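Local atomic coordinates of TCR alpha chain (Gallus gallus, PDB entry 6LIR), a protein that pairs with a TCR beta chain to form the chicken alpha-beta T-cell receptor, which probably recognises antigen presented by MHC molecules. Residues A83-A88 and T103-Q108. Residues are numbered along the deposited sequence; the frame is centred on the assembly and turned at random.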
ATOM      1  N   ALA A  83       0.593  -5.876   6.986  1.00 37.03           N
ATOM      2  CA  ALA A  83       0.199  -6.188   5.619  1.00 35.49           C
ATOM      3  C   ALA A  83      -1.221  -6.728   5.647  1.00 36.59           C
ATOM      4  O   ALA A  83      -1.830  -6.884   6.709  1.00 34.19           O
ATOM      5  CB  ALA A  83       1.154  -7.200   4.976  1.00 30.02           C
ATOM      6  N   VAL A  84      -1.731  -7.038   4.464  1.00 36.64           N
ATOM      7  CA  VAL A  84      -3.017  -7.699   4.318  1.00 36.83           C
ATOM      8  C   VAL A  84      -2.720  -9.173   4.112  1.00 35.90           C
ATOM      9  O   VAL A  84      -2.024  -9.549   3.161  1.00 35.75           O
ATOM     10  CB  VAL A  84      -3.827  -7.118   3.148  1.00 39.76           C
ATOM     11  CG1 VAL A  84      -5.124  -7.901   2.964  1.00 39.23           C
ATOM     12  CG2 VAL A  84      -4.118  -5.643   3.389  1.00 37.60           C
ATOM     13  N   TYR A  85      -3.210 -10.001   5.026  1.00 33.89           N
ATOM     14  CA  TYR A  85      -2.930 -11.428   5.025  1.00 38.07           C
ATOM     15  C   TYR A  85      -4.116 -12.183   4.443  1.00 37.89           C
ATOM     16  O   TYR A  85      -5.249 -12.024   4.908  1.00 36.29           O
ATOM     17  CB  TYR A  85      -2.615 -11.913   6.440  1.00 37.75           C
ATOM     18  CG  TYR A  85      -1.255 -11.463   6.926  1.00 34.39           C
ATOM     19  CD1 TYR A  85      -1.055 -10.172   7.404  1.00 35.44           C
ATOM     20  CD2 TYR A  85      -0.171 -12.327   6.899  1.00 33.67           C
ATOM     21  CE1 TYR A  85       0.191  -9.757   7.844  1.00 34.40           C
ATOM     22  CE2 TYR A  85       1.074 -11.925   7.335  1.00 35.44           C
ATOM     23  CZ  TYR A  85       1.249 -10.641   7.807  1.00 36.52           C
ATOM     24  OH  TYR A  85       2.492 -10.253   8.239  1.00 35.88           O
ATOM     25  N   TYR A  86      -3.850 -12.992   3.421  1.00 33.93           N
ATOM     26  CA  TYR A  86      -4.870 -13.739   2.700  1.00 37.47           C
ATOM     27  C   TYR A  86      -4.700 -15.230   2.942  1.00 35.13           C
ATOM     28  O   TYR A  86      -3.590 -15.763   2.843  1.00 36.83           O
ATOM     29  CB  TYR A  86      -4.786 -13.486   1.190  1.00 34.19           C
ATOM     30  CG  TYR A  86      -5.272 -12.135   0.720  1.00 39.95           C
ATOM     31  CD1 TYR A  86      -6.627 -11.889   0.526  1.00 39.08           C
ATOM     32  CD2 TYR A  86      -4.372 -11.113   0.437  1.00 39.75           C
ATOM     33  CE1 TYR A  86      -7.075 -10.662   0.083  1.00 40.29           C
ATOM     34  CE2 TYR A  86      -4.811  -9.881  -0.006  1.00 44.77           C
ATOM     35  CZ  TYR A  86      -6.162  -9.660  -0.181  1.00 46.72           C
ATOM     36  OH  TYR A  86      -6.601  -8.433  -0.621  1.00 51.66           O
ATOM     37  N   CYS A  87      -5.806 -15.910   3.207  1.00 35.14           N
ATOM     38  CA  CYS A  87      -5.819 -17.361   3.143  1.00 40.56           C
ATOM     39  C   CYS A  87      -6.446 -17.767   1.817  1.00 41.06           C
ATOM     40  O   CYS A  87      -7.301 -17.065   1.274  1.00 38.47           O
ATOM     41  CB  CYS A  87      -6.594 -17.988   4.310  1.00 43.68           C
ATOM     42  SG  CYS A  87      -8.335 -17.529   4.361  1.00 55.32           S
ATOM     43  N   ALA A  88      -5.970 -18.882   1.279  1.00 37.26           N
ATOM     44  CA  ALA A  88      -6.475 -19.421   0.024  1.00 39.41           C
ATOM     45  C   ALA A  88      -6.581 -20.928   0.178  1.00 41.33           C
ATOM     46  O   ALA A  88      -5.610 -21.577   0.579  1.00 40.43           O
ATOM     47  CB  ALA A  88      -5.558 -19.058  -1.150  1.00 39.35           C
ATOM     48  N   THR A 103      -7.144 -10.092   5.762  1.00 30.96           N
ATOM     49  CA  THR A 103      -7.110  -9.433   7.060  1.00 33.87           C
ATOM     50  C   THR A 103      -5.973  -8.420   7.064  1.00 33.97           C
ATOM     51  O   THR A 103      -4.814  -8.780   6.829  1.00 32.70           O
ATOM     52  CB  THR A 103      -6.944 -10.452   8.188  1.00 32.71           C
ATOM     53  OG1 THR A 103      -8.121 -11.269   8.254  1.00 31.94           O
ATOM     54  CG2 THR A 103      -6.756  -9.741   9.528  1.00 34.31           C
ATOM     55  N   ARG A 104      -6.304  -7.161   7.334  1.00 36.39           N
ATOM     56  CA  ARG A 104      -5.329  -6.074   7.298  1.00 39.29           C
ATOM     57  C   ARG A 104      -4.692  -5.961   8.676  1.00 37.72           C
ATOM     58  O   ARG A 104      -5.337  -5.508   9.626  1.00 37.52           O
ATOM     59  CB  ARG A 104      -5.973  -4.750   6.897  1.00 37.19           C
ATOM     60  CG  ARG A 104      -4.965  -3.639   6.883  1.00 48.17           C
ATOM     61  CD  ARG A 104      -5.414  -2.350   6.208  1.00 56.47           C
ATOM     62  NE  ARG A 104      -4.453  -1.351   6.516  1.00 68.44           N
ATOM     63  CZ  ARG A 104      -3.347  -1.099   5.810  1.00 72.19           C
ATOM     64  NH1 ARG A 104      -2.454  -0.176   6.151  1.00 67.78           N
ATOM     65  NH2 ARG A 104      -3.123  -1.780   4.694  1.00 63.31           N
ATOM     66  N   LEU A 105      -3.435  -6.381   8.791  1.00 33.26           N
ATOM     67  CA  LEU A 105      -2.746  -6.368  10.075  1.00 36.68           C
ATOM     68  C   LEU A 105      -2.014  -5.046  10.265  1.00 36.81           C
ATOM     69  O   LEU A 105      -1.284  -4.593   9.378  1.00 37.78           O
ATOM     70  CB  LEU A 105      -1.755  -7.529  10.194  1.00 33.84           C
ATOM     71  CG  LEU A 105      -0.905  -7.490  11.475  1.00 32.23           C
ATOM     72  CD1 LEU A 105      -1.793  -7.558  12.711  1.00 27.49           C
ATOM     73  CD2 LEU A 105       0.149  -8.592  11.498  1.00 31.74           C
ATOM     74  N   SER A 106      -2.216  -4.441  11.428  1.00 39.15           N
ATOM     75  CA  SER A 106      -1.530  -3.227  11.844  1.00 44.70           C
ATOM     76  C   SER A 106      -0.664  -3.577  13.044  1.00 45.57           C
ATOM     77  O   SER A 106      -1.127  -4.261  13.962  1.00 45.14           O
ATOM     78  CB  SER A 106      -2.526  -2.123  12.208  1.00 47.20           C
ATOM     79  OG  SER A 106      -2.827  -1.315  11.084  1.00 61.39           O
ATOM     80  N   VAL A 107       0.587  -3.128  13.031  1.00 37.63           N
ATOM     81  CA  VAL A 107       1.535  -3.441  14.093  1.00 36.53           C
ATOM     82  C   VAL A 107       2.026  -2.125  14.672  1.00 42.16           C
ATOM     83  O   VAL A 107       2.671  -1.332  13.974  1.00 37.56           O
ATOM     84  CB  VAL A 107       2.712  -4.287  13.583  1.00 36.29           C
ATOM     85  CG1 VAL A 107       3.728  -4.522  14.699  1.00 31.12           C
ATOM     86  CG2 VAL A 107       2.214  -5.608  13.014  1.00 36.21           C
ATOM     87  N   GLN A 108       1.726  -1.900  15.950  1.00 49.03           N
ATOM     88  CA  GLN A 108       2.036  -0.640  16.605  1.00 53.34           C
ATOM     89  C   GLN A 108       3.360  -0.743  17.338  1.00 50.83           C
ATOM     90  O   GLN A 108       3.472  -1.531  18.291  1.00 52.25           O
ATOM     91  CB  GLN A 108       0.928  -0.253  17.576  1.00 53.34           C
ATOM     92  CG  GLN A 108      -0.368   0.143  16.892  1.00 59.35           C
ATOM     93  CD  GLN A 108      -1.579  -0.492  17.535  1.00 68.76           C
ATOM     94  OE1 GLN A 108      -2.494  -0.948  16.849  1.00 74.35           O
ATOM     95  NE2 GLN A 108      -1.594  -0.528  18.863  1.00 70.21           N
TER
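Tyr85 O accepts two hydrogen bonds, one from Thr103 N at 2.8 Å and one from the side-chain amide of Gln4. Tyr85 N gives a nearly straight bond to Thr103 O at 2.7 Å, with an N-H...O angle of 171°. The two residues thus form an antiparallel hydrogen-bonded pair. Thr103 O also receives a CA-H...O contact from Val84, with CA 3.3 Å from the oxygen. Further along, Leu105 N bonds to Ala83 O at 2.7 Å; the return bond from Ala83 N to Leu105 O is weak.

On the face that carries Tyr85, its ring turns back along the strand, and CE1 lies 3.8 Å from both CB and CD2 of Leu105. Leu74 touches both side chains, and Ile18 packs on Tyr85 and Thr103. The phenol OH bonds to Asp81 O and Arg34. Thr103 OG1 bonds to Glu5 O.

On the other face, Val84 and Arg104 form a non-hydrogen-bonded pair. With CG1 anti to the backbone N (chi1 176°), CG2 of Val84 is the branch that meets Arg104, 4.1 Å from its CB. Arg104 extends across it at about a right angle, and its NH1 forms a salt bridge to Glu170 of the TCR beta chain. An alanine at Val84 would remove both methyls, and the inner carbons of Arg104 would probably lose their apolar neighbour, opening a gap beside them, even though the salt bridge could still hold the guanidinium.

This is the F-G strand pairing of an immunoglobulin V domain. Its backbone bonds join the strands, Tyr85 and Leu105 pack into the sandwich core, and Arg104 carries a charge to the partner chain.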